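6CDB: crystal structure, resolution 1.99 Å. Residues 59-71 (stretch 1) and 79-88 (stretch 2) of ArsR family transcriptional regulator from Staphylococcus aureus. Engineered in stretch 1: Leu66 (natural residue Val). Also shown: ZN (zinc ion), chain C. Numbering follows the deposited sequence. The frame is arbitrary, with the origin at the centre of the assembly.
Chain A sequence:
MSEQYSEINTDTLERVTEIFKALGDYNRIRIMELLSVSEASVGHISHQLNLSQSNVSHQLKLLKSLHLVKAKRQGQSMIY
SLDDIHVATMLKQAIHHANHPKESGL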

# COMPACT_ATOMS: atom_id res chain seq x y z
N GLN A 59 -6.69 -0.91 16.43
CA GLN A 59 -6.17 -0.74 15.08
C GLN A 59 -5.32 0.53 14.97
O GLN A 59 -4.31 0.54 14.26
CB GLN A 59 -7.31 -0.70 14.06
CG GLN A 59 -8.28 -1.85 14.18
CD GLN A 59 -7.60 -3.21 14.24
OE1 GLN A 59 -6.63 -3.47 13.53
NE2 GLN A 59 -8.12 -4.09 15.10
N LEU A 60 -5.71 1.59 15.68
CA LEU A 60 -4.95 2.84 15.62
C LEU A 60 -3.63 2.73 16.38
O LEU A 60 -2.66 3.40 16.00
CB LEU A 60 -5.77 4.00 16.18
CG LEU A 60 -7.03 4.42 15.45
CD1 LEU A 60 -7.82 5.44 16.30
CD2 LEU A 60 -6.69 5.04 14.12
N LYS A 61 -3.57 1.94 17.46
CA LYS A 61 -2.27 1.67 18.07
C LYS A 61 -1.36 1.00 17.07
O LYS A 61 -0.18 1.38 16.93
CB LYS A 61 -2.38 0.80 19.32
CG LYS A 61 -3.40 1.26 20.33
CD LYS A 61 -2.93 2.46 21.12
CE LYS A 61 -4.11 3.06 21.89
NZ LYS A 61 -4.70 2.03 22.82
N LEU A 62 -1.88 0.02 16.33
CA LEU A 62 -1.04 -0.64 15.34
C LEU A 62 -0.60 0.33 14.24
O LEU A 62 0.58 0.40 13.90
CB LEU A 62 -1.75 -1.85 14.73
CG LEU A 62 -1.04 -2.43 13.50
CD1 LEU A 62 0.45 -2.79 13.76
CD2 LEU A 62 -1.78 -3.64 12.98
N LEU A 63 -1.55 1.10 13.69
CA LEU A 63 -1.22 2.03 12.62
C LEU A 63 -0.24 3.10 13.09
O LEU A 63 0.63 3.54 12.32
CB LEU A 63 -2.50 2.67 12.07
CG LEU A 63 -3.48 1.72 11.38
CD1 LEU A 63 -4.82 2.40 11.07
CD2 LEU A 63 -2.86 1.11 10.11
N LYS A 64 -0.35 3.52 14.35
CA LYS A 64 0.57 4.52 14.87
C LYS A 64 1.98 3.95 15.03
O LYS A 64 2.97 4.62 14.69
CB LYS A 64 0.06 5.07 16.21
CG LYS A 64 0.85 6.27 16.72
CD LYS A 64 0.65 6.53 18.21
CE LYS A 64 -0.70 7.15 18.49
NZ LYS A 64 -0.91 7.41 19.95
N SER A 65 2.09 2.71 15.51
CA SER A 65 3.42 2.12 15.67
C SER A 65 4.18 2.05 14.34
O SER A 65 5.41 2.04 14.33
CB SER A 65 3.31 0.72 16.27
OG SER A 65 2.88 -0.20 15.30
N LEU A 66 3.46 1.99 13.22
CA LEU A 66 4.07 1.96 11.90
C LEU A 66 4.13 3.34 11.26
O LEU A 66 4.42 3.44 10.06
CB LEU A 66 3.32 0.99 10.99
CG LEU A 66 3.40 -0.47 11.42
CD1 LEU A 66 2.52 -1.31 10.54
CD2 LEU A 66 4.83 -0.96 11.37
N HIS A 67 3.85 4.40 12.02
CA HIS A 67 3.93 5.77 11.54
C HIS A 67 2.99 6.01 10.37
O HIS A 67 3.29 6.78 9.46
CB HIS A 67 5.36 6.16 11.15
CG HIS A 67 6.33 6.02 12.28
ND1 HIS A 67 6.35 6.87 13.36
CD2 HIS A 67 7.30 5.10 12.51
CE1 HIS A 67 7.29 6.49 14.20
NE2 HIS A 67 7.88 5.41 13.71
N LEU A 68 1.83 5.36 10.41
CA LEU A 68 0.80 5.58 9.40
C LEU A 68 -0.27 6.57 9.85
O LEU A 68 -0.90 7.22 9.00
CB LEU A 68 0.15 4.25 9.01
CG LEU A 68 1.17 3.28 8.36
CD1 LEU A 68 0.53 1.95 8.06
CD2 LEU A 68 1.77 3.90 7.11
N VAL A 69 -0.51 6.70 11.16
CA VAL A 69 -1.34 7.76 11.72
C VAL A 69 -0.56 8.39 12.86
O VAL A 69 0.38 7.82 13.39
CB VAL A 69 -2.70 7.25 12.24
CG1 VAL A 69 -3.51 6.62 11.10
CG2 VAL A 69 -2.50 6.25 13.39
N LYS A 70 -0.96 9.61 13.21
CA LYS A 70 -0.44 10.27 14.40
C LYS A 70 -1.63 10.84 15.16
O LYS A 70 -2.76 10.89 14.64
CB LYS A 70 0.55 11.38 14.04
CG LYS A 70 -0.10 12.52 13.25
CD LYS A 70 0.92 13.59 12.88
CE LYS A 70 0.25 14.74 12.14
NZ LYS A 70 -0.57 14.22 11.01
N ALA A 71 -1.38 11.27 16.40
CA ALA A 71 -2.46 11.77 17.25
C ALA A 71 -2.01 13.00 18.03
O ALA A 71 -0.85 13.10 18.44
CB ALA A 71 -2.96 10.69 18.21
N ILE A 79 -7.19 13.29 18.77
CA ILE A 79 -7.54 13.46 17.37
C ILE A 79 -6.47 12.78 16.53
O ILE A 79 -5.27 13.07 16.67
CB ILE A 79 -7.66 14.95 17.01
CG1 ILE A 79 -8.69 15.62 17.92
CG2 ILE A 79 -8.00 15.14 15.55
CD1 ILE A 79 -9.98 14.86 18.04
N TYR A 80 -6.89 11.86 15.67
CA TYR A 80 -5.99 11.13 14.80
C TYR A 80 -5.99 11.71 13.40
O TYR A 80 -6.95 12.34 12.97
CB TYR A 80 -6.35 9.64 14.75
CG TYR A 80 -5.93 8.93 16.02
CD1 TYR A 80 -6.68 9.07 17.18
CD2 TYR A 80 -4.79 8.13 16.06
CE1 TYR A 80 -6.31 8.43 18.35
CE2 TYR A 80 -4.41 7.48 17.23
CZ TYR A 80 -5.18 7.65 18.37
OH TYR A 80 -4.85 7.04 19.55
N SER A 81 -4.88 11.49 12.69
CA SER A 81 -4.77 11.92 11.31
C SER A 81 -3.79 11.00 10.60
O SER A 81 -3.00 10.31 11.25
CB SER A 81 -4.32 13.38 11.23
OG SER A 81 -3.11 13.55 11.96
N LEU A 82 -3.85 10.99 9.28
CA LEU A 82 -2.78 10.35 8.53
C LEU A 82 -1.46 11.02 8.88
O LEU A 82 -1.40 12.23 9.09
CB LEU A 82 -3.05 10.43 7.02
CG LEU A 82 -4.31 9.72 6.52
CD1 LEU A 82 -4.31 9.60 5.00
CD2 LEU A 82 -4.50 8.36 7.18
N ASP A 83 -0.40 10.21 8.96
CA ASP A 83 0.84 10.69 9.58
C ASP A 83 1.43 11.88 8.82
O ASP A 83 1.72 12.91 9.42
CB ASP A 83 1.86 9.56 9.67
CG ASP A 83 3.22 10.04 10.17
OD1 ASP A 83 3.42 10.06 11.41
OD2 ASP A 83 4.08 10.42 9.34
N ASP A 84 1.61 11.75 7.50
CA ASP A 84 2.11 12.87 6.70
C ASP A 84 1.62 12.71 5.27
O ASP A 84 0.80 11.84 4.96
CB ASP A 84 3.65 12.97 6.80
CG ASP A 84 4.39 11.80 6.14
OD1 ASP A 84 5.60 11.63 6.42
OD2 ASP A 84 3.79 11.04 5.34
N ILE A 85 2.14 13.55 4.38
CA ILE A 85 1.64 13.60 3.01
C ILE A 85 1.97 12.33 2.22
O ILE A 85 1.28 12.00 1.25
CB ILE A 85 2.19 14.85 2.30
CG1 ILE A 85 1.42 15.07 1.01
CG2 ILE A 85 3.69 14.68 2.02
CD1 ILE A 85 2.21 15.79 -0.05
N HIS A 86 3.05 11.62 2.57
CA HIS A 86 3.35 10.38 1.85
C HIS A 86 2.27 9.33 2.10
O HIS A 86 1.88 8.60 1.18
CB HIS A 86 4.72 9.84 2.27
CG HIS A 86 5.78 10.89 2.28
ND1 HIS A 86 6.48 11.24 3.41
CD2 HIS A 86 6.23 11.71 1.30
CE1 HIS A 86 7.34 12.20 3.13
NE2 HIS A 86 7.20 12.51 1.85
N VAL A 87 1.78 9.25 3.34
CA VAL A 87 0.73 8.29 3.66
C VAL A 87 -0.57 8.66 2.95
O VAL A 87 -1.21 7.81 2.31
CB VAL A 87 0.56 8.19 5.19
CG1 VAL A 87 -0.53 7.17 5.55
CG2 VAL A 87 1.88 7.81 5.84
N ALA A 88 -0.95 9.94 3.01
CA ALA A 88 -2.14 10.39 2.29
C ALA A 88 -2.02 10.12 0.80
O ALA A 88 -2.98 9.67 0.17
CB ALA A 88 -2.39 11.88 2.55
ZN ZN C . 6.48 10.40 5.28
O HOH W 1 3.02 8.33 13.49

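How do the two backbones line up where stretch 2 begins? Strand 79-82 runs antiparallel to strand 69-71, their axes 151° apart in direction and approaching to 4.6 Å. Ile79 contributes mainly through its backbone: its O lies 3.1 Å from Ala71 CA, a CA-H...O contact at the non-hydrogen-bonded pair of Ala71 with Tyr80. Such contacts fill the space between the strands where no N-H points across.

What holds the ring of Tyr80? It is clasped between two methyl groups. Leu60 CD1, reaching from the helix of stretch 1, sits over one face, 3.8 Å from the ring centroid, and Ala71 CB lies over the opposite face at 3.7 Å; both are close to the ring normal, so each makes a CH-pi contact with the aromatic cloud. Val69 CG2 meets the ring edge, 4.0 Å from Tyr80 CD2, while the aliphatic part of Lys64 approaches obliquely, its CE 3.9 Å from Tyr80 CE2. The ring thereby ties helix and strand of stretch 1 together in one apolar cluster.

Why is Ser81 so firmly paired with Lys70? The two form the hydrogen-bonded pair of the ladder: Lys70 N donates to Ser81 O at 2.9 Å, and Ser81 N returns a bond of 2.9 Å to Lys70 O. Their side chains share a sheet face, which lets the lysine curl back over its partner strand, where Lys70 NZ donates to Ser81 OG at 2.8 Å. The same ammonium reaches further along, donating to Asp83 O at 3.1 Å, so one charged group gathers oxygens from the strand and the turn after it.

How does the pairing end beyond Leu82? Leu82 and Val69 form a non-hydrogen-bonded pair whose side chains diverge, leaving only a loose apolar contact of 4.4 Å between Val69 CG1 and Leu82 CD2. One more backbone bond follows, from Asp83 N to Leu68 O at 3.0 Å. A water adds a bridge by donating to both Val69 O and Asp83 OD1, each 2.7 Å from the water oxygen.

What does the following helix add? Asp84 caps its start, with OD2 accepting weak bonds from His86 N at 2.9 Å and Val87 N at 3.4 Å. Its other oxygen, OD1, binds zinc at 1.9 Å, alongside His86 ND1 at 2.0 Å and two ligand atoms elsewhere in the structure. Val87 points back toward stretch 1, bringing its CG2 within 4.1 Å of Leu68 CD2 in a buried apolar contact.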